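Local coordinates for protein putative protease I (Bacteroides thetaiotaomicron VPI-5482, PDB 3CNE) that binds flavins such as lumichrome, riboflavin, FMN and FAD as a homodimer and may serve as a flavin storage protein, at residues Asp68-Ser73 with Lys98-Lys103; Met115-Thr120 with Gly152-Ala157. All coordinates share one frame; numbering follows the deposited sequence.

Both interactions show how an open alpha/beta sheet is roofed by helices through single large side chains. Interaction 1 seats helix 88-102 on strand 69-73; interaction 2 brings helix 113-119 against strand 154-157, two strands further across the same sheet. Their centres lie about 9 Å apart, and the two join directly: Leu70 CD2 meets Phe117 CE1 at 3.9 Å, and Phe72 CZ packs on Met116 CG at 3.6 Å. The zinc ion bound by Cys74 and Cys111 lies further off, about 14 Å from the side chain of Leu70 and about 12 Å from that of Thr156.

Interaction 1 (Asp68-Ser73 with Lys98-Lys103); sequences DALVFS and KTFGEK
Leu70 and Phe100 carry the apolar part of this contact, with the leucine laid over one face of the phenylalanine ring. Two of its carbons do the touching. CB of Leu70 lies 3.6 Å from CD2 of Phe100, while CD1 of Leu70 makes a CH-pi contact 3.9 Å from the centroid of the Phe100 ring, 23° off its normal and displaced toward the rim. The backbone places CB; with CG anti to the backbone N (chi1 -174°), CD1 comes over the ring, while CD2 meets Phe117.

The polar backbone adds one further approach: the carbonyl oxygen of Ala69 comes within 3.5 Å of CE2 of Phe100, at a slant to the ring. No hydrogen bond crosses between 68-73 and 98-103, so the two segments are held by apolar and CH-pi packing. With an alanine here in place of Phe100, Leu70 would probably lose the flat surface beneath its CB and CD1, opening a gap between helix and sheet.

The segments belong to a beta-alpha-beta unit in which strand 69-73 leads through helix 88-102 to strand 106-110. Backbone bonds tie Leu70 to Met106 and Ile108 of the latter strand, and Phe100 also rests on its Met107, so that one side chain bears on both parallel strands. Val71 packs on Tyr21 and Phe25 of helix 15-27 on the other face, so strand 69-73, lying between strands 4-9 and 106-110, is sandwiched between helices in an alpha/beta/alpha arrangement.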
loop_
_atom_site.group_PDB
_atom_site.type_symbol
_atom_site.label_atom_id
_atom_site.label_comp_id
_atom_site.label_asym_id
_atom_site.label_seq_id
_atom_site.Cartn_x
_atom_site.Cartn_y
_atom_site.Cartn_z
ATOM N N ASP A 68 -10.747 -11.877 -16.333
ATOM C CA ASP A 68 -11.840 -10.987 -16.735
ATOM C C ASP A 68 -11.395 -9.519 -16.779
ATOM O O ASP A 68 -12.063 -8.665 -17.348
ATOM C CB ASP A 68 -12.984 -11.154 -15.747
ATOM C CG ASP A 68 -13.529 -12.568 -15.743
ATOM O OD1 ASP A 68 -14.276 -12.907 -16.673
ATOM O OD2 ASP A 68 -13.183 -13.354 -14.848
ATOM N N ALA A 69 -10.266 -9.246 -16.120
ATOM C CA ALA A 69 -9.831 -7.884 -15.839
ATOM C C ALA A 69 -8.321 -7.857 -15.742
ATOM O O ALA A 69 -7.710 -8.842 -15.349
ATOM C CB ALA A 69 -10.443 -7.364 -14.530
ATOM N N LEU A 70 -7.749 -6.717 -16.123
ATOM C CA LEU A 70 -6.343 -6.423 -15.919
ATOM C C LEU A 70 -6.246 -5.161 -15.076
ATOM O O LEU A 70 -6.933 -4.166 -15.353
ATOM C CB LEU A 70 -5.651 -6.222 -17.255
ATOM C CG LEU A 70 -4.129 -6.022 -17.338
ATOM C CD1 LEU A 70 -3.631 -6.385 -18.721
ATOM C CD2 LEU A 70 -3.781 -4.553 -17.087
ATOM N N VAL A 71 -5.405 -5.215 -14.040
ATOM C CA VAL A 71 -4.992 -4.021 -13.298
ATOM C C VAL A 71 -3.536 -3.692 -13.651
ATOM O O VAL A 71 -2.670 -4.563 -13.596
ATOM C CB VAL A 71 -5.099 -4.192 -11.753
ATOM C CG1 VAL A 71 -4.446 -3.061 -11.043
ATOM C CG2 VAL A 71 -6.581 -4.291 -11.315
ATOM N N PHE A 72 -3.280 -2.451 -14.054
ATOM C CA PHE A 72 -1.900 -2.009 -14.241
ATOM C C PHE A 72 -1.512 -1.139 -13.056
ATOM O O PHE A 72 -2.011 -0.014 -12.891
ATOM C CB PHE A 72 -1.676 -1.220 -15.534
ATOM C CG PHE A 72 -0.227 -0.827 -15.718
ATOM C CD1 PHE A 72 0.694 -1.749 -16.227
ATOM C CD2 PHE A 72 0.231 0.416 -15.305
ATOM C CE1 PHE A 72 2.084 -1.415 -16.355
ATOM C CE2 PHE A 72 1.583 0.767 -15.455
ATOM C CZ PHE A 72 2.505 -0.160 -15.973
ATOM N N SER A 73 -0.621 -1.671 -12.236
ATOM C CA SER A 73 -0.230 -0.992 -11.010
ATOM C C SER A 73 1.128 -0.314 -11.247
ATOM O O SER A 73 2.166 -0.965 -11.383
ATOM C CB SER A 73 -0.198 -1.990 -9.847
ATOM O OG SER A 73 -0.387 -1.333 -8.602
ATOM N N LYS A 98 -2.437 -5.297 -24.987
ATOM C CA LYS A 98 -3.159 -5.320 -26.273
ATOM C C LYS A 98 -4.173 -6.452 -26.293
ATOM O O LYS A 98 -5.323 -6.235 -26.642
ATOM C CB LYS A 98 -2.197 -5.422 -27.458
ATOM C CG LYS A 98 -2.840 -5.036 -28.812
ATOM C CD LYS A 98 -1.863 -5.302 -29.969
ATOM C CE LYS A 98 -2.522 -5.080 -31.363
ATOM N NZ LYS A 98 -2.063 -3.822 -32.019
ATOM N N THR A 99 -3.745 -7.652 -25.919
ATOM C CA THR A 99 -4.605 -8.818 -25.948
ATOM C C THR A 99 -5.818 -8.676 -25.022
ATOM O O THR A 99 -6.938 -8.897 -25.449
ATOM C CB THR A 99 -3.821 -10.069 -25.611
ATOM O OG1 THR A 99 -2.768 -10.217 -26.564
ATOM C CG2 THR A 99 -4.711 -11.296 -25.631
ATOM N N PHE A 100 -5.595 -8.286 -23.765
ATOM C CA PHE A 100 -6.708 -8.007 -22.859
ATOM C C PHE A 100 -7.716 -7.003 -23.443
ATOM O O PHE A 100 -8.915 -7.215 -23.355
ATOM C CB PHE A 100 -6.176 -7.498 -21.513
ATOM C CG PHE A 100 -5.925 -8.591 -20.499
ATOM C CD1 PHE A 100 -4.779 -9.374 -20.564
ATOM C CD2 PHE A 100 -6.848 -8.834 -19.475
ATOM C CE1 PHE A 100 -4.541 -10.378 -19.603
ATOM C CE2 PHE A 100 -6.611 -9.816 -18.508
ATOM C CZ PHE A 100 -5.476 -10.598 -18.579
ATOM N N GLY A 101 -7.217 -5.906 -24.020
ATOM C CA GLY A 101 -8.059 -4.839 -24.545
ATOM C C GLY A 101 -8.835 -5.309 -25.771
ATOM O O GLY A 101 -10.051 -5.111 -25.854
ATOM N N GLU A 102 -8.122 -5.959 -26.694
ATOM C CA GLU A 102 -8.727 -6.628 -27.865
ATOM C C GLU A 102 -9.823 -7.637 -27.485
ATOM O O GLU A 102 -10.802 -7.811 -28.228
ATOM C CB GLU A 102 -7.651 -7.347 -28.689
ATOM C CG GLU A 102 -6.832 -6.416 -29.547
ATOM C CD GLU A 102 -5.717 -7.124 -30.329
ATOM O OE1 GLU A 102 -5.447 -8.341 -30.095
ATOM O OE2 GLU A 102 -5.103 -6.445 -31.187
ATOM N N LYS A 103 -9.663 -8.305 -26.339
ATOM C CA LYS A 103 -10.644 -9.305 -25.931
ATOM C C LYS A 103 -11.756 -8.734 -25.069
ATOM O O LYS A 103 -12.543 -9.482 -24.489
ATOM C CB LYS A 103 -9.984 -10.519 -25.266
ATOM C CG LYS A 103 -9.107 -11.339 -26.192
ATOM C CD LYS A 103 -8.510 -12.557 -25.457
ATOM C CE LYS A 103 -7.514 -13.314 -26.344
ATOM N NZ LYS A 103 -7.658 -14.809 -26.323
#

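Interaction 2 (Met115-Thr120 with Gly152-Ala157); sequences MMFDFT and GNFFTA
Phe117 reaches down from helix 113-119 to meet Phe154 and Thr156, alternate residues of strand 154-157 whose side chains start out toward the helix. Both phenylalanines set CG anti to the carbonyl carbon, but their second torsions differ (chi2 -20° in Phe117, -89° in Phe154), so the rings are turned differently about their CB-CG bonds. The side chains slide past each other in opposite directions, and the rings end up oblique, with planes at 59° and centroids 6.0 Å apart. Toward Phe154 the contact falls on one carbon of Phe117: its CD2 lies in the plane of the Phe154 ring, at the edge, 3.9 Å from CD1 of Phe154. Thr156 adds its methyl, CG2 standing 4.3 Å from CE2 of Phe117, near the plane of that ring. Its hydroxyl is engaged with the backbone N of Ala129.

Within 115-120, the O of Phe117 accepts from two groups of Thr120, the backbone N and OG1. OG1 of Thr120 lies 2.7 Å from O of Phe117, in the carbonyl plane. Chemically, then, helix and strand meet through carbon alone: with no hydrogen bond across, their fit rests on buried ring and methyl surfaces, while these polar groups find partners away from the interface.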
loop_
_atom_site.group_PDB
_atom_site.type_symbol
_atom_site.label_atom_id
_atom_site.label_comp_id
_atom_site.label_asym_id
_atom_site.label_seq_id
_atom_site.Cartn_x
_atom_site.Cartn_y
_atom_site.Cartn_z
HETATM N N MSE A 115 -1.425 5.601 -20.001
HETATM C CA MSE A 115 -0.436 5.787 -21.065
HETATM C C MSE A 115 0.043 4.440 -21.587
HETATM O O MSE A 115 0.169 4.246 -22.795
HETATM C CB MSE A 115 0.728 6.625 -20.577
HETATM C CG MSE A 115 1.727 6.988 -21.672
HETATM SE SE MSE A 115 3.361 7.725 -20.893
HETATM C CE MSE A 115 4.134 6.176 -19.950
HETATM N N MSE A 116 0.284 3.504 -20.670
HETATM C CA MSE A 116 0.650 2.139 -21.062
HETATM C C MSE A 116 -0.450 1.544 -21.962
HETATM O O MSE A 116 -0.166 0.902 -22.975
HETATM C CB MSE A 116 0.904 1.276 -19.824
HETATM C CG MSE A 116 2.083 1.778 -18.978
HETATM SE SE MSE A 116 3.780 1.586 -19.971
HETATM C CE MSE A 116 3.941 -0.300 -19.816
ATOM N N PHE A 117 -1.705 1.758 -21.567
ATOM C CA PHE A 117 -2.848 1.355 -22.372
ATOM C C PHE A 117 -2.815 2.044 -23.741
ATOM O O PHE A 117 -2.938 1.371 -24.765
ATOM C CB PHE A 117 -4.183 1.648 -21.637
ATOM C CG PHE A 117 -4.392 0.852 -20.358
ATOM C CD1 PHE A 117 -3.692 -0.326 -20.110
ATOM C CD2 PHE A 117 -5.339 1.275 -19.416
ATOM C CE1 PHE A 117 -3.925 -1.077 -18.914
ATOM C CE2 PHE A 117 -5.577 0.541 -18.235
ATOM C CZ PHE A 117 -4.857 -0.632 -17.986
ATOM N N ASP A 118 -2.618 3.368 -23.749
ATOM C CA ASP A 118 -2.621 4.157 -24.972
ATOM C C ASP A 118 -1.622 3.641 -25.992
ATOM O O ASP A 118 -1.946 3.544 -27.180
ATOM C CB ASP A 118 -2.357 5.648 -24.693
ATOM C CG ASP A 118 -2.215 6.491 -26.000
ATOM O OD1 ASP A 118 -1.823 5.954 -27.053
ATOM O OD2 ASP A 118 -2.472 7.703 -26.003
ATOM N N PHE A 119 -0.421 3.299 -25.518
ATOM C CA PHE A 119 0.664 2.816 -26.373
ATOM C C PHE A 119 0.215 1.663 -27.254
ATOM O O PHE A 119 0.715 1.491 -28.370
ATOM C CB PHE A 119 1.873 2.363 -25.527
ATOM C CG PHE A 119 2.676 3.490 -24.918
ATOM C CD1 PHE A 119 2.490 4.803 -25.308
ATOM C CD2 PHE A 119 3.679 3.205 -23.989
ATOM C CE1 PHE A 119 3.257 5.827 -24.760
ATOM C CE2 PHE A 119 4.447 4.205 -23.433
ATOM C CZ PHE A 119 4.247 5.523 -23.819
ATOM N N THR A 120 -0.710 0.857 -26.742
ATOM C CA THR A 120 -1.196 -0.301 -27.480
ATOM C C THR A 120 -2.356 0.082 -28.405
ATOM O O THR A 120 -2.794 -0.732 -29.202
ATOM C CB THR A 120 -1.655 -1.455 -26.540
ATOM O OG1 THR A 120 -2.887 -1.092 -25.928
ATOM C CG2 THR A 120 -0.599 -1.736 -25.445
ATOM N N GLY A 152 -16.354 2.946 -20.893
ATOM C CA GLY A 152 -16.398 1.639 -21.529
ATOM C C GLY A 152 -15.795 0.644 -20.574
ATOM O O GLY A 152 -16.240 0.538 -19.439
ATOM N N ASN A 153 -14.768 -0.067 -21.028
ATOM C CA ASN A 153 -14.079 -1.045 -20.187
ATOM C C ASN A 153 -12.920 -0.463 -19.376
ATOM O O ASN A 153 -12.250 -1.197 -18.655
ATOM C CB ASN A 153 -13.595 -2.223 -21.023
ATOM C CG ASN A 153 -14.710 -2.876 -21.794
ATOM O OD1 ASN A 153 -15.823 -3.077 -21.275
ATOM N ND2 ASN A 153 -14.431 -3.210 -23.051
ATOM N N PHE A 154 -12.718 0.859 -19.467
ATOM C CA PHE A 154 -11.576 1.513 -18.842
ATOM C C PHE A 154 -11.919 2.215 -17.537
ATOM O O PHE A 154 -12.777 3.081 -17.499
ATOM C CB PHE A 154 -10.900 2.500 -19.810
ATOM C CG PHE A 154 -10.278 1.835 -20.987
ATOM C CD1 PHE A 154 -8.957 1.385 -20.934
ATOM C CD2 PHE A 154 -11.014 1.624 -22.148
ATOM C CE1 PHE A 154 -8.384 0.724 -22.022
ATOM C CE2 PHE A 154 -10.432 0.980 -23.256
ATOM C CZ PHE A 154 -9.129 0.530 -23.186
ATOM N N PHE A 155 -11.194 1.840 -16.489
ATOM C CA PHE A 155 -11.356 2.405 -15.154
ATOM C C PHE A 155 -9.972 2.933 -14.782
ATOM O O PHE A 155 -9.103 2.168 -14.390
ATOM C CB PHE A 155 -11.791 1.306 -14.166
ATOM C CG PHE A 155 -13.162 0.729 -14.446
ATOM C CD1 PHE A 155 -14.199 0.893 -13.520
ATOM C CD2 PHE A 155 -13.421 0.021 -15.616
ATOM C CE1 PHE A 155 -15.485 0.380 -13.772
ATOM C CE2 PHE A 155 -14.707 -0.498 -15.874
ATOM C CZ PHE A 155 -15.732 -0.311 -14.942
ATOM N N THR A 156 -9.755 4.237 -14.939
ATOM C CA THR A 156 -8.432 4.790 -14.709
ATOM C C THR A 156 -8.496 5.935 -13.711
ATOM O O THR A 156 -9.475 6.687 -13.661
ATOM C CB THR A 156 -7.746 5.243 -16.022
ATOM O OG1 THR A 156 -8.505 6.296 -16.642
ATOM C CG2 THR A 156 -7.643 4.086 -16.990
ATOM N N ALA A 157 -7.455 6.028 -12.890
ATOM C CA ALA A 157 -7.345 7.094 -11.902
ATOM C C ALA A 157 -6.067 7.880 -12.178
ATOM O O ALA A 157 -5.070 7.317 -12.636
ATOM C CB ALA A 157 -7.335 6.511 -10.509
#